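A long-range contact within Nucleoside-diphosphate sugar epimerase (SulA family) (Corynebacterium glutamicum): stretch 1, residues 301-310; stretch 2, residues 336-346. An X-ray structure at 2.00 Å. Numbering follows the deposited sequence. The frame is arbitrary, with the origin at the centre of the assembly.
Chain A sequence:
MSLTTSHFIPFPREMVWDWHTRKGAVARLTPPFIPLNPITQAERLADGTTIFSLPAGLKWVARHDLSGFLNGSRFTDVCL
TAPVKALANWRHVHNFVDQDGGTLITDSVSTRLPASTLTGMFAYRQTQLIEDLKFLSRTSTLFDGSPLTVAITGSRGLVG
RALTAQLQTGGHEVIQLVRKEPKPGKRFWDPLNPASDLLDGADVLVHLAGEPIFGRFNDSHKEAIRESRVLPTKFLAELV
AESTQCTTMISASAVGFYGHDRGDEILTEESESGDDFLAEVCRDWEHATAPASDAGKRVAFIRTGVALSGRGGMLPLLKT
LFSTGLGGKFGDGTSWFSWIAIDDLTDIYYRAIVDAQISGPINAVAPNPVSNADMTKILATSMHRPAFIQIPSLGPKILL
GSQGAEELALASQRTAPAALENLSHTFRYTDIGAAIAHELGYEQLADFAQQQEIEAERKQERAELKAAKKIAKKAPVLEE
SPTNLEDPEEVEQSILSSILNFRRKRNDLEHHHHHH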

# COMPACT_ATOMS: atom_id res chain seq x y z
N PHE A 301 16.16 6.03 8.33
CA PHE A 301 15.60 7.12 7.54
C PHE A 301 15.17 6.53 6.23
O PHE A 301 15.99 5.98 5.49
CB PHE A 301 16.66 8.20 7.28
CG PHE A 301 17.45 8.57 8.49
CD1 PHE A 301 16.85 9.22 9.55
CD2 PHE A 301 18.80 8.27 8.57
CE1 PHE A 301 17.57 9.56 10.67
CE2 PHE A 301 19.53 8.61 9.69
CZ PHE A 301 18.91 9.25 10.74
N ILE A 302 13.88 6.61 5.94
CA ILE A 302 13.35 6.04 4.70
C ILE A 302 13.37 7.14 3.64
O ILE A 302 12.43 7.92 3.53
CB ILE A 302 11.93 5.50 4.92
CG1 ILE A 302 11.91 4.52 6.10
CG2 ILE A 302 11.40 4.81 3.66
CD1 ILE A 302 13.00 3.43 6.03
N ARG A 303 14.48 7.22 2.90
CA ARG A 303 14.60 8.21 1.85
C ARG A 303 13.76 7.77 0.66
O ARG A 303 14.20 6.98 -0.17
CB ARG A 303 16.08 8.40 1.46
CG ARG A 303 16.95 8.83 2.63
CD ARG A 303 18.42 9.09 2.23
NE ARG A 303 19.20 9.57 3.37
CZ ARG A 303 20.52 9.51 3.46
NH1 ARG A 303 21.25 8.98 2.47
NH2 ARG A 303 21.12 9.97 4.54
N THR A 304 12.54 8.28 0.59
CA THR A 304 11.57 7.84 -0.40
C THR A 304 11.70 8.55 -1.74
O THR A 304 11.94 9.76 -1.80
CB THR A 304 10.15 8.09 0.10
OG1 THR A 304 10.03 7.63 1.45
CG2 THR A 304 9.16 7.34 -0.78
N GLY A 305 11.51 7.78 -2.80
CA GLY A 305 11.36 8.34 -4.13
C GLY A 305 9.93 8.82 -4.27
O GLY A 305 9.24 9.00 -3.27
N VAL A 306 9.49 9.03 -5.50
CA VAL A 306 8.13 9.43 -5.77
C VAL A 306 7.24 8.18 -5.71
O VAL A 306 7.39 7.26 -6.50
CB VAL A 306 8.00 10.06 -7.16
CG1 VAL A 306 6.52 10.29 -7.50
CG2 VAL A 306 8.79 11.36 -7.22
N ALA A 307 6.34 8.16 -4.74
CA ALA A 307 5.48 7.01 -4.54
C ALA A 307 4.37 6.98 -5.58
O ALA A 307 3.68 7.98 -5.81
CB ALA A 307 4.90 7.04 -3.13
N LEU A 308 4.21 5.84 -6.24
CA LEU A 308 3.21 5.72 -7.28
C LEU A 308 1.99 5.00 -6.73
O LEU A 308 2.08 3.83 -6.33
CB LEU A 308 3.74 4.98 -8.50
CG LEU A 308 5.02 5.54 -9.12
CD1 LEU A 308 5.35 4.76 -10.38
CD2 LEU A 308 4.88 7.04 -9.43
N SER A 309 0.87 5.71 -6.71
CA SER A 309 -0.39 5.17 -6.21
C SER A 309 -1.52 5.59 -7.13
O SER A 309 -1.55 6.72 -7.62
CB SER A 309 -0.66 5.68 -4.79
OG SER A 309 -2.02 5.49 -4.44
N GLY A 310 -2.47 4.69 -7.34
CA GLY A 310 -3.63 5.01 -8.15
C GLY A 310 -4.55 6.00 -7.45
O GLY A 310 -5.34 6.67 -8.10
N TRP A 336 16.33 11.93 -14.49
CA TRP A 336 16.07 10.63 -13.88
C TRP A 336 14.94 10.72 -12.87
O TRP A 336 14.99 11.51 -11.92
CB TRP A 336 17.34 10.08 -13.21
CG TRP A 336 18.41 9.59 -14.15
CD1 TRP A 336 19.55 10.26 -14.51
CD2 TRP A 336 18.44 8.34 -14.85
NE1 TRP A 336 20.29 9.50 -15.37
CE2 TRP A 336 19.63 8.32 -15.61
CE3 TRP A 336 17.58 7.25 -14.91
CZ2 TRP A 336 19.98 7.24 -16.42
CZ3 TRP A 336 17.92 6.17 -15.72
CH2 TRP A 336 19.12 6.18 -16.46
N PHE A 337 13.92 9.90 -13.09
CA PHE A 337 12.73 9.87 -12.25
C PHE A 337 12.90 8.75 -11.23
O PHE A 337 12.93 7.58 -11.58
CB PHE A 337 11.50 9.63 -13.14
CG PHE A 337 10.20 9.64 -12.39
CD1 PHE A 337 9.84 10.73 -11.61
CD2 PHE A 337 9.32 8.57 -12.48
CE1 PHE A 337 8.64 10.74 -10.93
CE2 PHE A 337 8.12 8.57 -11.80
CZ PHE A 337 7.77 9.66 -11.02
N SER A 338 13.05 9.14 -9.97
CA SER A 338 13.27 8.19 -8.88
C SER A 338 11.92 7.83 -8.23
O SER A 338 11.33 8.64 -7.50
CB SER A 338 14.23 8.82 -7.86
OG SER A 338 14.34 8.05 -6.69
N TRP A 339 11.43 6.63 -8.53
CA TRP A 339 10.05 6.25 -8.22
C TRP A 339 10.02 4.97 -7.40
O TRP A 339 10.97 4.19 -7.42
CB TRP A 339 9.28 5.99 -9.52
CG TRP A 339 9.82 4.81 -10.26
CD1 TRP A 339 10.86 4.80 -11.14
CD2 TRP A 339 9.37 3.45 -10.17
NE1 TRP A 339 11.09 3.53 -11.60
CE2 TRP A 339 10.18 2.67 -11.03
CE3 TRP A 339 8.35 2.81 -9.45
CZ2 TRP A 339 10.01 1.29 -11.19
CZ3 TRP A 339 8.18 1.43 -9.61
CH2 TRP A 339 9.01 0.69 -10.47
N ILE A 340 8.91 4.74 -6.71
CA ILE A 340 8.66 3.46 -6.06
C ILE A 340 7.15 3.18 -6.04
O ILE A 340 6.34 4.09 -5.85
CB ILE A 340 9.26 3.42 -4.63
CG1 ILE A 340 9.08 2.02 -4.02
CG2 ILE A 340 8.63 4.53 -3.75
CD1 ILE A 340 9.87 1.78 -2.73
N ALA A 341 6.76 1.93 -6.26
CA ALA A 341 5.34 1.56 -6.20
C ALA A 341 4.92 1.70 -4.76
O ALA A 341 5.70 1.41 -3.85
CB ALA A 341 5.15 0.13 -6.70
N ILE A 342 3.71 2.19 -4.52
CA ILE A 342 3.31 2.43 -3.14
C ILE A 342 3.43 1.16 -2.28
O ILE A 342 3.83 1.23 -1.11
CB ILE A 342 1.93 3.08 -3.01
CG1 ILE A 342 1.65 3.38 -1.54
CG2 ILE A 342 0.82 2.20 -3.64
CD1 ILE A 342 0.47 4.30 -1.31
N ASP A 343 3.10 0.01 -2.85
CA ASP A 343 3.16 -1.22 -2.07
C ASP A 343 4.60 -1.53 -1.66
O ASP A 343 4.84 -2.01 -0.54
CB ASP A 343 2.55 -2.40 -2.83
CG ASP A 343 1.06 -2.27 -3.00
OD1 ASP A 343 0.37 -1.90 -2.02
OD2 ASP A 343 0.56 -2.55 -4.11
N ASP A 344 5.55 -1.27 -2.54
CA ASP A 344 6.95 -1.48 -2.17
C ASP A 344 7.40 -0.54 -1.06
O ASP A 344 8.22 -0.92 -0.23
CB ASP A 344 7.87 -1.40 -3.38
CG ASP A 344 7.87 -2.69 -4.18
OD1 ASP A 344 8.07 -3.76 -3.56
OD2 ASP A 344 7.65 -2.65 -5.41
N LEU A 345 6.85 0.67 -1.05
CA LEU A 345 7.21 1.64 -0.02
C LEU A 345 6.69 1.19 1.35
O LEU A 345 7.46 1.16 2.32
CB LEU A 345 6.69 3.04 -0.37
CG LEU A 345 6.95 4.14 0.67
CD1 LEU A 345 8.43 4.28 0.95
CD2 LEU A 345 6.38 5.49 0.19
N THR A 346 5.41 0.81 1.44
CA THR A 346 4.91 0.29 2.71
C THR A 346 5.64 -1.00 3.12
O THR A 346 5.95 -1.17 4.30
CB THR A 346 3.36 0.13 2.75
OG1 THR A 346 2.94 -0.83 1.78
CG2 THR A 346 2.68 1.47 2.46

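Two short parallel strands, 306-308 and 339-341, lie edge to edge, pairing Val 306 with Trp 339, Ala 307 with Ile 340 and Leu 308 with Ala 341; contact between the stretches buries 593 Å² in all. A ladder of four backbone hydrogen bonds joins them: Val 306 N to Ser 338 O (2.7 Å, almost straight at 175°), Ile 340 N to Val 306 O (3.0 Å), Leu 308 N to Ile 340 O (2.8 Å) and Ile 342 N to Leu 308 O (2.9 Å). The last rung reaches past the second strand to the first residue of the helix. Two CA-H...O contacts tighten the weave, Trp 339 CA to Val 306 O and Ala 307 CA to Ile 340 O, each 3.3 Å. Leu 308 and Ile 340 are buried, and apolar side chains suit them because their backbone N and O atoms are already paired in the ladder.

On the face bearing Val 306 and Leu 308, aliphatic methyls pack against two aromatic rings. The Phe 337 side chain leaves its backbone sideways, but its ring end swings nearer: Val 306 CG2 lies 3.8 Å from Phe 337 CE1, while Leu 308 CD2 meets the ring edge, 4.2 Å from Phe 337 CZ. The other methyl of the leucine fork, Leu 308 CD1, approaches the indole at Trp 339 CE3 (3.7 Å). Leu 308 thus spreads its two tips between two rings, and it has the most area covered by the opposing stretch. Ala 341 points its methyl to this same face; it is the N-cap, and the helix begins at Ile 342.

On the face of Ala 307 and Ile 340, buried Leu 345 comes back from the first helical turn, which is closed by Leu 345 N to Ala 341 O (3.1 Å). Its forked end plugs the hollow along the first stretch. Both tips close on the threonine methyl, Leu 345 CD2 at 3.5 Å and Leu 345 CD1 at 3.6 Å from Thr 304 CG2; Leu 345 CD2 is also 4.0 Å from Ala 307 CB, and Leu 345 CD1 is 4.1 Å from Ile 302 CG2. The single methyl of Ala 307 leaves room for this leucine tip. Thr 304 CG2 is also 4.1 Å from Ile 340 CG2.

At the entrance to the ladder, Gly 305 permits close passage: Gly 305 CA is 3.4 Å from Ser 338 O, and a CB there would lie 2.7 Å from Ser 338 O, a clash. Near the other end, the extended Ile 342 side chain brings Ile 342 CD1 to 3.9 Å from Ser 309 CB.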